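Local coordinates for protein XPF endonuclease (PDB 2BGW) that probably cuts branched or damaged DNA as a metal-dependent, structure-specific endonuclease of the XPF family, with a role in nucleotide excision repair, at residues V11-R16 with P21-L26; E70-L75 with L111-R116; L161-S166 with G183-F188; E195-E200 with K205-I210. One frame throughout, in Å; residues are numbered along the deposited sequence.

Interaction 1. Residues V11-R16 with P21-L26; sequences VYVDVR and PVPSIL
Leu26 reaches for Val11 with CD1 anti to its own CA (chi2 176°), a straight extension that carries this methyl away from the helix and toward the strand. Val11 answers with CG2: with CG1 beside the backbone N at chi1 -53°, the second methyl falls between N and the carbonyl carbon and faces the helix. The meeting is loose, 4.2 Å from Val11 CG2 to Leu26 CD1. Two residues further along the strand, Val13 directs CG1 at Pro23, whose ring has its C-gamma exo pucker and presents CG as the touching atom. Val13 CG1 and Pro23 CG lie 4.0 Å apart, and the two side chains cross at about a right angle. Both pairs belong to the beta-alpha-beta unit of strand 10-14, helix 22-28 and strand 32-36 in the ERCC4 nuclease domain, the helix resting on the sheet through alternate strand residues. Tyr43 packs against Val13, Pro23 and Leu26 and covers the same apolar layer. Farther along the segment, Asp14 OD1 accepts from Arg16 N at 2.7 Å, an Asx turn in which the donor stands above the carboxylate plane, while OD2 takes the backbone N-H of Leu38. The magnesium site is close by: the side chain of Val13 lies about 6 Å from that of Asp42, a metal ligand. Four buried hydrocarbon side chains meet here with no hydrogen bond between the segments, which implies that helix and strand are held to each other here by apolar burial, while strand 10-14 is fixed in the sheet by backbone bonds to Ile34 and Leu44.

Interaction 2. Residues E70-L75 with L111-R116; sequences EQASRL and LDYGIR. With SO4 (sulfate ion), chain K; nucleotides of chain D; nucleotides of chain C.
Tyr113 and Ser73 join two parts of the ERCC4 (PDDEXK-type) nuclease domain: helix 67-78, and the turn that leads from helix 99-112 into strand 116-120. Tyr113 CB lies 4.2 Å from C2 of DA15 in DNA chain C. With CG beside the backbone N (chi1 -34°), the ring is carried to helix 67-78, one face against Ser73, and its CD2 comes 3.7 Å from N3 of the same adenine, at the ring edge. Tyr113 CE2 touches Ser73 CB at 3.8 Å, with Tyr113 CZ under it at 4.1 Å. Ser73 CB stands 27° off the ring normal, a CH-pi contact, and Asp112 CB lies over the opposite face. On the Ser73 side, Tyr113 CE1 lies 4.3 Å from Ala72 CB, an oblique approach. Two residues on, Ile115 sends CD1 to the helix, 3.6 Å from Ala72 O. The main chain at Gly114 runs against the thymine of DT1 in DNA chain D, so this turn serves packing and DNA alike. Arg116 extends to a sulfate ion, probably from the crystallisation liquor and also bound by Arg116 of the second subunit; here Arg116 NH2 donates to sulfate O3 at 3.2 Å, with an N-H...O angle of 156°.

Interaction 3. Residues L161-S166 with G183-F188; sequences LYILQS and GSLERF
Leu185 points toward helix 155-165 and parts its two methyls between neighbouring residues there. Its CD1 goes to Ile163, where CG2 is the nearest atom: Ile163 CG2 and Leu185 CD1 are 3.9 Å apart, and the two side chains cross at about a right angle. The other methyl turns to Leu164, with Leu185 CD2 3.7 Å from Leu164 CD1, and this pair meets at a slant. Leu164 is forked in the same way. While CD1 lies against Leu185, CD2 reaches the Phe188 ring, 3.6 Å from Phe188 CD2 and somewhat farther from CE2. Phe188 comes to it because its CG is anti to the backbone N (chi1 169°), which swings the ring back toward helix 155-165, and a second aromatic, Phe182, meets this ring edge-to-face. Leu164 thus touches two residues about one turn apart on helix 185-188. Gly183, with positive phi, follows the end of helix 172-182, and Ser184 takes the N-cap position of the next. These elements form part of the helix-hairpin-helix domain, with Ala175 and Ile170 closing round Leu164, while Ile163 also packs on Phe167 of the second subunit. At the C-terminal end of helix 155-165, Ser166 OG donates to Ile163 O at 2.6 Å, in the carbonyl plane and on a lone pair; Ser166 N is a second donor to that oxygen. No polar bond joins the two segments, so branched aliphatic and aromatic groups hold them by shape and burial, while hydrogen bonds serve the helix end at Ser166 and the second subunit, which Gly183 and Glu186 bond through the backbone.

Interaction 4. Residues E195-E200 with K205-I210; sequences EISKVE and KRAEEI. With nucleotides of chain D.
Ile196 and Ala207 meet on the close side of this helix pair. Ile196 CG2, anti to the backbone N, lies 4.1 Å from Ala207 CB and equally far from Ile210 CD1, so one methyl is shared by residues nearly a turn apart on helix 204-215. Next to it Ser197 CB reaches Ala207 CB at 4.2 Å, and the small alanine lets the backbones approach until Ser197 CA and Ala207 CA are only 5.7 Å apart. The serine hydroxyl is engaged within its own helix, with the carbonyl oxygens of Lys193 and Ala194. Phe167 and Ile170 extend the apolar layer beyond Ile210. This is the second helix-hairpin-helix DNA-binding motif of the chain: helices 193-198 and 204-215 joined by a hairpin loop, a motif class known for gripping the DNA backbone without reading its bases. The N-terminal end of helix 204-215, next to Ala207, is looser and lies toward the DNA. There it approaches the phosphate of DT7 in DNA chain D, and Arg206 N donates weakly to its OP1, at 3.5 Å with an angle of 142°. Lys205 CB is 3.6 Å from OP2 of the same phosphate; the side chains of Lys205 and Arg206 are not modelled beyond CB. On the next phosphate of that strand, OP1 of DC8 lies 3.6 Å from Glu200 C, a van der Waals approach to the main chain where helix 193-198 has ended.

In the fold
The four contacts follow one another in series along the chain and fall into two domains. Interactions 1 and 2 belong to the ERCC4 nuclease domain, their centres 22 Å apart: the first packs helix 22-28 on the mixed sheet, and the second sets helix 67-78 against the turn that enters strand 116-120. Interactions 3 and 4 lie in the helix-hairpin-helix domain, centres 13 Å apart, and touch where Phe188 meets Ile196 and Ile210. Between the domains, interactions 2 and 3 touch through Arg74 and Tyr162. Interactions 2 and 4 both approach DNA, about 28 Å apart between centres, consistent with nuclease and helix-hairpin-helix domains engaging separate parts of a substrate.

Interaction 1. Residues V11-R16 with P21-L26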
# COMPACT_ATOMS: atom_id res chain seq x y z
N VAL A 11 -1.48 14.70 -6.10
CA VAL A 11 -1.72 13.69 -5.08
C VAL A 11 -2.68 14.24 -4.06
O VAL A 11 -2.75 15.45 -3.89
CB VAL A 11 -0.42 13.22 -4.36
CG1 VAL A 11 0.65 12.79 -5.35
CG2 VAL A 11 0.13 14.28 -3.43
N TYR A 12 -3.40 13.35 -3.39
CA TYR A 12 -4.27 13.72 -2.28
C TYR A 12 -3.66 13.35 -0.93
O TYR A 12 -3.22 12.22 -0.76
CB TYR A 12 -5.58 12.98 -2.41
CG TYR A 12 -6.50 13.51 -3.46
CD1 TYR A 12 -6.43 13.04 -4.76
CD2 TYR A 12 -7.46 14.47 -3.14
CE1 TYR A 12 -7.28 13.51 -5.75
CE2 TYR A 12 -8.33 14.97 -4.12
CZ TYR A 12 -8.23 14.48 -5.43
OH TYR A 12 -9.07 14.95 -6.41
N VAL A 13 -3.67 14.29 0.01
CA VAL A 13 -3.23 14.04 1.39
C VAL A 13 -4.40 13.76 2.27
O VAL A 13 -5.35 14.56 2.29
CB VAL A 13 -2.72 15.28 2.14
CG1 VAL A 13 -1.49 14.94 2.92
CG2 VAL A 13 -2.51 16.44 1.25
N ASP A 14 -4.34 12.73 3.08
CA ASP A 14 -5.36 12.64 4.09
C ASP A 14 -5.24 13.79 5.09
O ASP A 14 -4.17 14.30 5.35
CB ASP A 14 -5.36 11.32 4.82
CG ASP A 14 -6.43 11.27 5.85
OD1 ASP A 14 -6.12 11.64 7.00
OD2 ASP A 14 -7.59 10.98 5.50
N VAL A 15 -6.36 14.18 5.68
CA VAL A 15 -6.36 15.29 6.63
C VAL A 15 -5.48 15.07 7.86
O VAL A 15 -4.75 15.97 8.27
CB VAL A 15 -7.78 15.63 7.05
CG1 VAL A 15 -7.77 16.62 8.23
CG2 VAL A 15 -8.54 16.20 5.84
N ARG A 16 -5.57 13.88 8.46
CA ARG A 16 -4.75 13.54 9.63
C ARG A 16 -3.26 13.79 9.33
O ARG A 16 -2.47 14.04 10.25
CB ARG A 16 -5.02 12.09 10.11
CG ARG A 16 -6.39 11.88 10.87
CD ARG A 16 -6.81 10.35 10.99
NE ARG A 16 -7.84 10.10 12.05
CZ ARG A 16 -8.40 8.90 12.35
NH1 ARG A 16 -8.07 7.77 11.70
NH2 ARG A 16 -9.32 8.83 13.33
N PRO A 21 5.25 18.48 7.78
CA PRO A 21 6.03 19.33 6.91
C PRO A 21 5.91 18.85 5.46
O PRO A 21 6.13 19.65 4.55
CB PRO A 21 7.46 19.10 7.39
CG PRO A 21 7.32 18.60 8.74
CD PRO A 21 6.10 17.76 8.73
N VAL A 22 5.53 17.59 5.28
CA VAL A 22 5.53 16.95 3.96
C VAL A 22 4.76 17.66 2.84
O VAL A 22 5.37 17.93 1.80
CB VAL A 22 5.12 15.49 4.03
CG1 VAL A 22 5.42 14.81 2.73
CG2 VAL A 22 5.85 14.80 5.14
N PRO A 23 3.45 17.96 3.02
CA PRO A 23 2.72 18.67 1.96
C PRO A 23 3.37 19.94 1.40
O PRO A 23 3.43 20.08 0.18
CB PRO A 23 1.38 19.00 2.62
CG PRO A 23 1.19 17.86 3.55
CD PRO A 23 2.56 17.59 4.12
N SER A 24 3.87 20.83 2.25
CA SER A 24 4.55 22.07 1.78
C SER A 24 5.78 21.76 0.99
O SER A 24 6.06 22.42 -0.00
CB SER A 24 4.94 22.96 2.94
OG SER A 24 3.86 23.04 3.85
N ILE A 25 6.52 20.75 1.43
CA ILE A 25 7.66 20.30 0.65
C ILE A 25 7.19 19.79 -0.71
O ILE A 25 7.76 20.17 -1.74
CB ILE A 25 8.50 19.25 1.39
CG1 ILE A 25 8.95 19.81 2.74
CG2 ILE A 25 9.73 18.93 0.58
CD1 ILE A 25 9.59 18.78 3.63
N LEU A 26 6.15 18.96 -0.70
CA LEU A 26 5.57 18.42 -1.93
C LEU A 26 5.16 19.50 -2.91
O LEU A 26 5.44 19.42 -4.09
CB LEU A 26 4.39 17.52 -1.62
CG LEU A 26 4.74 16.05 -1.47
CD1 LEU A 26 3.51 15.28 -1.06
CD2 LEU A 26 5.34 15.46 -2.73

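Interaction 2. Residues E70-L75 with L111-R116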
# COMPACT_ATOMS: atom_id res chain seq x y z
N GLU A 70 -2.93 -4.35 11.48
CA GLU A 70 -4.34 -4.20 11.16
C GLU A 70 -4.38 -3.22 10.03
O GLU A 70 -4.91 -3.52 8.96
CB GLU A 70 -5.17 -3.75 12.36
CG GLU A 70 -5.70 -4.94 13.21
N GLN A 71 -3.77 -2.06 10.24
CA GLN A 71 -3.60 -1.08 9.18
C GLN A 71 -2.99 -1.66 7.91
O GLN A 71 -3.34 -1.29 6.80
CB GLN A 71 -2.68 -0.02 9.69
CG GLN A 71 -2.52 1.15 8.81
CD GLN A 71 -1.92 2.28 9.61
OE1 GLN A 71 -1.50 2.09 10.76
NE2 GLN A 71 -1.87 3.47 9.01
N ALA A 72 -2.06 -2.58 8.09
CA ALA A 72 -1.29 -3.10 6.99
C ALA A 72 -2.17 -3.88 6.07
O ALA A 72 -2.14 -3.67 4.88
CB ALA A 72 -0.15 -4.00 7.50
N SER A 73 -2.94 -4.79 6.65
CA SER A 73 -3.80 -5.69 5.89
C SER A 73 -4.99 -4.96 5.24
O SER A 73 -5.46 -5.36 4.18
CB SER A 73 -4.30 -6.82 6.79
OG SER A 73 -5.01 -6.28 7.91
N ARG A 74 -5.47 -3.89 5.87
CA ARG A 74 -6.48 -3.07 5.25
C ARG A 74 -5.94 -2.49 3.94
O ARG A 74 -6.53 -2.70 2.86
CB ARG A 74 -6.92 -1.96 6.17
CG ARG A 74 -8.44 -1.91 6.28
CD ARG A 74 -8.90 -1.00 7.39
NE ARG A 74 -8.61 0.39 7.06
CZ ARG A 74 -9.39 1.41 7.42
NH1 ARG A 74 -10.50 1.19 8.12
NH2 ARG A 74 -9.05 2.66 7.08
N LEU A 75 -4.80 -1.80 4.03
CA LEU A 75 -4.20 -1.18 2.87
C LEU A 75 -4.01 -2.19 1.76
O LEU A 75 -4.35 -1.93 0.61
CB LEU A 75 -2.92 -0.48 3.24
CG LEU A 75 -3.02 0.69 4.21
CD1 LEU A 75 -1.63 1.07 4.67
CD2 LEU A 75 -3.73 1.92 3.68
N LEU A 111 6.42 -9.84 2.87
CA LEU A 111 6.12 -11.17 2.31
C LEU A 111 4.67 -11.61 2.51
O LEU A 111 4.11 -12.32 1.68
CB LEU A 111 7.04 -12.23 2.90
CG LEU A 111 8.46 -12.45 2.38
CD1 LEU A 111 8.94 -13.87 2.73
CD2 LEU A 111 8.52 -12.23 0.89
N ASP A 112 4.06 -11.21 3.62
CA ASP A 112 2.71 -11.66 3.95
C ASP A 112 1.61 -10.96 3.15
O ASP A 112 0.69 -11.60 2.69
CB ASP A 112 2.46 -11.49 5.46
CG ASP A 112 3.08 -12.61 6.31
OD1 ASP A 112 3.62 -13.62 5.73
OD2 ASP A 112 3.00 -12.46 7.56
N TYR A 113 1.70 -9.64 3.01
CA TYR A 113 0.72 -8.93 2.24
C TYR A 113 1.29 -8.12 1.07
O TYR A 113 0.64 -7.18 0.59
CB TYR A 113 -0.10 -8.00 3.12
CG TYR A 113 -0.39 -8.43 4.55
CD1 TYR A 113 0.38 -7.93 5.59
CD2 TYR A 113 -1.48 -9.23 4.88
CE1 TYR A 113 0.12 -8.24 6.93
CE2 TYR A 113 -1.76 -9.57 6.23
CZ TYR A 113 -0.93 -9.05 7.26
OH TYR A 113 -1.12 -9.34 8.61
N GLY A 114 2.49 -8.47 0.60
CA GLY A 114 3.15 -7.73 -0.47
C GLY A 114 3.36 -6.23 -0.30
O GLY A 114 3.61 -5.54 -1.28
N ILE A 115 3.27 -5.69 0.93
CA ILE A 115 3.46 -4.26 1.12
C ILE A 115 4.88 -3.93 0.76
O ILE A 115 5.73 -4.82 0.76
CB ILE A 115 3.14 -3.82 2.55
CG1 ILE A 115 1.64 -3.64 2.72
CG2 ILE A 115 3.76 -2.48 2.89
CD1 ILE A 115 1.00 -4.72 3.55
N ARG A 116 5.12 -2.68 0.39
CA ARG A 116 6.44 -2.19 -0.05
C ARG A 116 6.95 -1.12 0.89
O ARG A 116 6.20 -0.21 1.29
CB ARG A 116 6.38 -1.68 -1.49
CG ARG A 116 6.19 -2.80 -2.47
CD ARG A 116 5.91 -2.33 -3.86
NE ARG A 116 5.92 -3.46 -4.78
CZ ARG A 116 7.02 -3.95 -5.33
NH1 ARG A 116 8.19 -3.42 -5.03
NH2 ARG A 116 6.97 -4.99 -6.16
S SO4 K . 4.40 -8.02 -6.30
O1 SO4 K . 4.62 -8.77 -5.05
O2 SO4 K . 3.13 -8.51 -6.85
O3 SO4 K . 4.22 -6.58 -5.99
O4 SO4 K . 5.48 -8.28 -7.26
O5' DT D 1 6.90 -9.97 -2.81
C5' DT D 1 6.01 -10.94 -3.34
C4' DT D 1 5.19 -11.49 -2.21
O4' DT D 1 4.15 -10.58 -1.80
C3' DT D 1 4.48 -12.70 -2.73
O3' DT D 1 4.87 -13.79 -1.98
C2' DT D 1 2.98 -12.44 -2.61
C1' DT D 1 2.95 -11.31 -1.62
N1 DT D 1 1.80 -10.45 -1.87
C2 DT D 1 0.65 -10.61 -1.10
O2 DT D 1 0.52 -11.43 -0.22
N3 DT D 1 -0.37 -9.75 -1.40
C4 DT D 1 -0.34 -8.78 -2.39
O4 DT D 1 -1.32 -8.07 -2.58
C5 DT D 1 0.88 -8.67 -3.17
C7 DT D 1 0.98 -7.72 -4.33
C6 DT D 1 1.89 -9.50 -2.87
P DA C 15 -10.53 -11.00 5.24
OP1 DA C 15 -11.14 -11.82 6.30
OP2 DA C 15 -11.00 -9.61 5.03
O5' DA C 15 -8.96 -10.99 5.51
C5' DA C 15 -8.36 -12.27 5.74
C4' DA C 15 -6.86 -12.18 5.58
O4' DA C 15 -6.56 -11.81 4.21
C3' DA C 15 -6.27 -11.08 6.46
O3' DA C 15 -5.49 -11.63 7.53
C2' DA C 15 -5.43 -10.22 5.51
C1' DA C 15 -5.36 -11.08 4.24
N9 DA C 15 -5.15 -10.23 3.06
C8 DA C 15 -5.89 -9.14 2.68
N7 DA C 15 -5.42 -8.55 1.60
C5 DA C 15 -4.28 -9.28 1.27
C6 DA C 15 -3.32 -9.14 0.25
N6 DA C 15 -3.37 -8.19 -0.70
N1 DA C 15 -2.31 -10.03 0.22
C2 DA C 15 -2.28 -10.97 1.17
N3 DA C 15 -3.11 -11.20 2.19
C4 DA C 15 -4.10 -10.31 2.18

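Interaction 3. Residues L161-S166 with G183-F188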
# COMPACT_ATOMS: atom_id res chain seq x y z
N LEU A 161 -15.03 3.24 -4.12
CA LEU A 161 -14.37 1.94 -4.21
C LEU A 161 -14.24 1.23 -2.87
O LEU A 161 -14.29 0.01 -2.79
CB LEU A 161 -13.02 2.12 -4.87
CG LEU A 161 -13.15 2.44 -6.35
CD1 LEU A 161 -11.91 3.09 -6.82
CD2 LEU A 161 -13.43 1.17 -7.12
N TYR A 162 -14.08 2.00 -1.81
CA TYR A 162 -13.96 1.45 -0.46
C TYR A 162 -15.30 0.85 -0.04
O TYR A 162 -15.36 -0.21 0.60
CB TYR A 162 -13.51 2.56 0.51
CG TYR A 162 -13.41 2.18 1.96
CD1 TYR A 162 -12.75 1.02 2.35
CD2 TYR A 162 -13.96 2.98 2.95
CE1 TYR A 162 -12.66 0.66 3.69
CE2 TYR A 162 -13.87 2.65 4.29
CZ TYR A 162 -13.23 1.48 4.65
OH TYR A 162 -13.12 1.12 5.98
N ILE A 163 -16.36 1.54 -0.43
CA ILE A 163 -17.71 1.10 -0.13
C ILE A 163 -18.02 -0.17 -0.91
O ILE A 163 -18.37 -1.18 -0.31
CB ILE A 163 -18.70 2.27 -0.27
CG1 ILE A 163 -18.37 3.25 0.85
CG2 ILE A 163 -20.14 1.80 -0.18
CD1 ILE A 163 -18.87 4.61 0.70
N LEU A 164 -17.81 -0.18 -2.22
CA LEU A 164 -17.98 -1.42 -2.96
C LEU A 164 -17.14 -2.58 -2.38
O LEU A 164 -17.66 -3.70 -2.33
CB LEU A 164 -17.71 -1.23 -4.46
CG LEU A 164 -18.65 -0.28 -5.21
CD1 LEU A 164 -18.08 0.10 -6.55
CD2 LEU A 164 -20.02 -0.88 -5.42
N GLN A 165 -15.89 -2.33 -1.94
CA GLN A 165 -14.98 -3.42 -1.43
C GLN A 165 -15.50 -4.11 -0.15
O GLN A 165 -15.23 -5.30 0.09
CB GLN A 165 -13.56 -2.90 -1.17
CG GLN A 165 -12.47 -3.21 -2.24
CD GLN A 165 -11.78 -1.91 -2.76
OE1 GLN A 165 -10.90 -1.34 -2.10
NE2 GLN A 165 -12.21 -1.42 -3.93
N SER A 166 -16.27 -3.37 0.63
CA SER A 166 -16.83 -3.88 1.86
C SER A 166 -17.86 -5.00 1.65
O SER A 166 -18.23 -5.68 2.58
CB SER A 166 -17.41 -2.74 2.70
OG SER A 166 -18.58 -2.19 2.09
N GLY A 183 -21.57 3.38 -13.64
CA GLY A 183 -21.24 4.78 -13.56
C GLY A 183 -21.49 5.42 -12.21
O GLY A 183 -21.13 6.57 -12.01
N SER A 184 -22.10 4.70 -11.28
CA SER A 184 -22.57 5.33 -10.04
C SER A 184 -22.78 4.24 -9.02
O SER A 184 -23.07 3.12 -9.40
CB SER A 184 -23.90 6.03 -10.30
OG SER A 184 -24.20 6.92 -9.25
N LEU A 185 -22.65 4.55 -7.73
CA LEU A 185 -22.94 3.54 -6.70
C LEU A 185 -24.43 3.26 -6.67
O LEU A 185 -24.88 2.11 -6.59
CB LEU A 185 -22.49 3.99 -5.30
CG LEU A 185 -21.00 3.99 -5.00
CD1 LEU A 185 -20.78 3.69 -3.54
CD2 LEU A 185 -20.24 3.00 -5.89
N GLU A 186 -25.18 4.34 -6.76
CA GLU A 186 -26.61 4.27 -6.56
C GLU A 186 -27.34 3.57 -7.70
O GLU A 186 -28.28 2.80 -7.45
CB GLU A 186 -27.15 5.65 -6.32
CG GLU A 186 -28.54 5.65 -5.92
CD GLU A 186 -29.23 6.74 -6.64
OE1 GLU A 186 -28.99 6.85 -7.86
OE2 GLU A 186 -29.97 7.51 -5.98
N ARG A 187 -26.91 3.82 -8.93
CA ARG A 187 -27.35 3.00 -10.05
C ARG A 187 -27.01 1.52 -9.77
O ARG A 187 -27.83 0.64 -10.02
CB ARG A 187 -26.77 3.49 -11.39
N PHE A 188 -25.83 1.25 -9.22
CA PHE A 188 -25.41 -0.13 -8.95
C PHE A 188 -26.24 -0.78 -7.86
O PHE A 188 -26.60 -1.96 -7.97
CB PHE A 188 -23.93 -0.23 -8.55
CG PHE A 188 -23.56 -1.59 -8.01
CD1 PHE A 188 -23.49 -2.70 -8.87
CD2 PHE A 188 -23.33 -1.78 -6.66
CE1 PHE A 188 -23.18 -3.95 -8.40
CE2 PHE A 188 -23.01 -3.04 -6.17
CZ PHE A 188 -22.94 -4.13 -7.05

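Interaction 4. Residues E195-E200 with K205-I210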
# COMPACT_ATOMS: atom_id res chain seq x y z
N GLU A 195 -28.38 -8.13 -13.56
CA GLU A 195 -27.62 -7.04 -14.15
C GLU A 195 -26.26 -6.90 -13.48
O GLU A 195 -25.26 -6.57 -14.13
CB GLU A 195 -28.42 -5.75 -14.05
CG GLU A 195 -28.51 -5.01 -15.38
CD GLU A 195 -29.61 -3.96 -15.39
OE1 GLU A 195 -30.16 -3.64 -14.28
OE2 GLU A 195 -29.92 -3.46 -16.51
N ILE A 196 -26.26 -7.19 -12.18
CA ILE A 196 -25.09 -7.31 -11.35
C ILE A 196 -24.23 -8.52 -11.71
O ILE A 196 -23.05 -8.54 -11.38
CB ILE A 196 -25.51 -7.48 -9.89
CG1 ILE A 196 -26.19 -6.22 -9.37
CG2 ILE A 196 -24.31 -7.84 -9.03
CD1 ILE A 196 -26.79 -6.39 -8.00
N SER A 197 -24.80 -9.55 -12.33
CA SER A 197 -23.99 -10.70 -12.69
C SER A 197 -23.36 -10.50 -14.04
O SER A 197 -22.44 -11.23 -14.41
CB SER A 197 -24.78 -12.00 -12.66
OG SER A 197 -26.15 -11.78 -12.89
N LYS A 198 -23.84 -9.48 -14.75
CA LYS A 198 -23.29 -9.12 -16.07
C LYS A 198 -21.80 -8.78 -15.91
O LYS A 198 -20.97 -9.20 -16.72
CB LYS A 198 -24.09 -7.99 -16.74
N VAL A 199 -21.47 -8.05 -14.85
CA VAL A 199 -20.09 -7.79 -14.40
C VAL A 199 -19.11 -8.98 -14.48
O VAL A 199 -19.39 -10.04 -13.93
CB VAL A 199 -20.12 -7.26 -12.96
CG1 VAL A 199 -18.74 -6.88 -12.48
CG2 VAL A 199 -21.07 -6.08 -12.89
N GLU A 200 -17.99 -8.78 -15.19
CA GLU A 200 -16.90 -9.77 -15.22
C GLU A 200 -16.35 -10.02 -13.80
O GLU A 200 -15.95 -9.08 -13.11
CB GLU A 200 -15.76 -9.36 -16.19
N LYS A 205 -24.28 -16.68 -7.69
CA LYS A 205 -24.10 -16.82 -6.23
C LYS A 205 -23.70 -15.49 -5.53
O LYS A 205 -24.34 -15.07 -4.55
CB LYS A 205 -23.12 -17.96 -5.87
N ARG A 206 -22.68 -14.80 -6.05
CA ARG A 206 -22.26 -13.54 -5.44
C ARG A 206 -23.31 -12.44 -5.66
O ARG A 206 -23.51 -11.57 -4.80
CB ARG A 206 -20.87 -13.12 -5.94
N ALA A 207 -23.99 -12.49 -6.81
CA ALA A 207 -25.02 -11.53 -7.13
C ALA A 207 -26.17 -11.65 -6.13
O ALA A 207 -26.61 -10.64 -5.57
CB ALA A 207 -25.52 -11.72 -8.57
N GLU A 208 -26.61 -12.89 -5.91
CA GLU A 208 -27.66 -13.20 -4.93
C GLU A 208 -27.27 -12.62 -3.57
O GLU A 208 -28.04 -11.87 -2.97
CB GLU A 208 -27.91 -14.72 -4.81
N GLU A 209 -26.06 -12.93 -3.12
CA GLU A 209 -25.58 -12.44 -1.84
C GLU A 209 -25.71 -10.89 -1.74
O GLU A 209 -26.17 -10.35 -0.72
CB GLU A 209 -24.14 -12.94 -1.59
CG GLU A 209 -23.40 -12.37 -0.35
CD GLU A 209 -24.01 -12.80 0.97
OE1 GLU A 209 -25.20 -13.19 1.00
OE2 GLU A 209 -23.30 -12.76 2.00
N ILE A 210 -25.32 -10.22 -2.83
CA ILE A 210 -25.26 -8.76 -2.86
C ILE A 210 -26.68 -8.21 -2.76
O ILE A 210 -26.98 -7.39 -1.85
CB ILE A 210 -24.57 -8.24 -4.14
CG1 ILE A 210 -23.06 -8.52 -4.09
CG2 ILE A 210 -24.81 -6.74 -4.30
CD1 ILE A 210 -22.37 -8.45 -5.44
P DT D 7 -19.13 -16.84 -7.87
OP1 DT D 7 -19.81 -15.51 -7.87
OP2 DT D 7 -19.95 -18.06 -7.65
O5' DT D 7 -18.18 -16.86 -9.16
C5' DT D 7 -17.26 -15.78 -9.26
C4' DT D 7 -16.56 -15.79 -10.60
O4' DT D 7 -15.67 -16.93 -10.67
C3' DT D 7 -17.48 -15.92 -11.81
O3' DT D 7 -17.13 -14.86 -12.69
C2' DT D 7 -17.21 -17.33 -12.36
C1' DT D 7 -15.77 -17.56 -11.94
N1 DT D 7 -15.26 -18.97 -11.70
C2 DT D 7 -14.03 -19.34 -12.25
O2 DT D 7 -13.32 -18.63 -12.96
N3 DT D 7 -13.64 -20.61 -11.95
C4 DT D 7 -14.31 -21.52 -11.16
O4 DT D 7 -13.83 -22.63 -10.97
C5 DT D 7 -15.58 -21.09 -10.60
C7 DT D 7 -16.40 -22.02 -9.74
C6 DT D 7 -15.99 -19.84 -10.89
P DC D 8 -17.77 -14.71 -14.15
OP1 DC D 8 -17.70 -13.28 -14.54
OP2 DC D 8 -19.08 -15.40 -14.08
O5' DC D 8 -16.74 -15.55 -15.06
C5' DC D 8 -15.45 -15.00 -15.13
C4' DC D 8 -14.47 -15.81 -15.95
O4' DC D 8 -14.28 -17.17 -15.46
C3' DC D 8 -14.83 -15.94 -17.41
O3' DC D 8 -13.61 -15.68 -18.06
C2' DC D 8 -15.35 -17.39 -17.53
C1' DC D 8 -14.49 -18.13 -16.51
N1 DC D 8 -15.00 -19.39 -15.80
C2 DC D 8 -14.21 -20.56 -15.77
O2 DC D 8 -13.14 -20.58 -16.38
N3 DC D 8 -14.66 -21.65 -15.09
C4 DC D 8 -15.84 -21.58 -14.47
N4 DC D 8 -16.26 -22.66 -13.82
C5 DC D 8 -16.65 -20.42 -14.46
C6 DC D 8 -16.19 -19.36 -15.12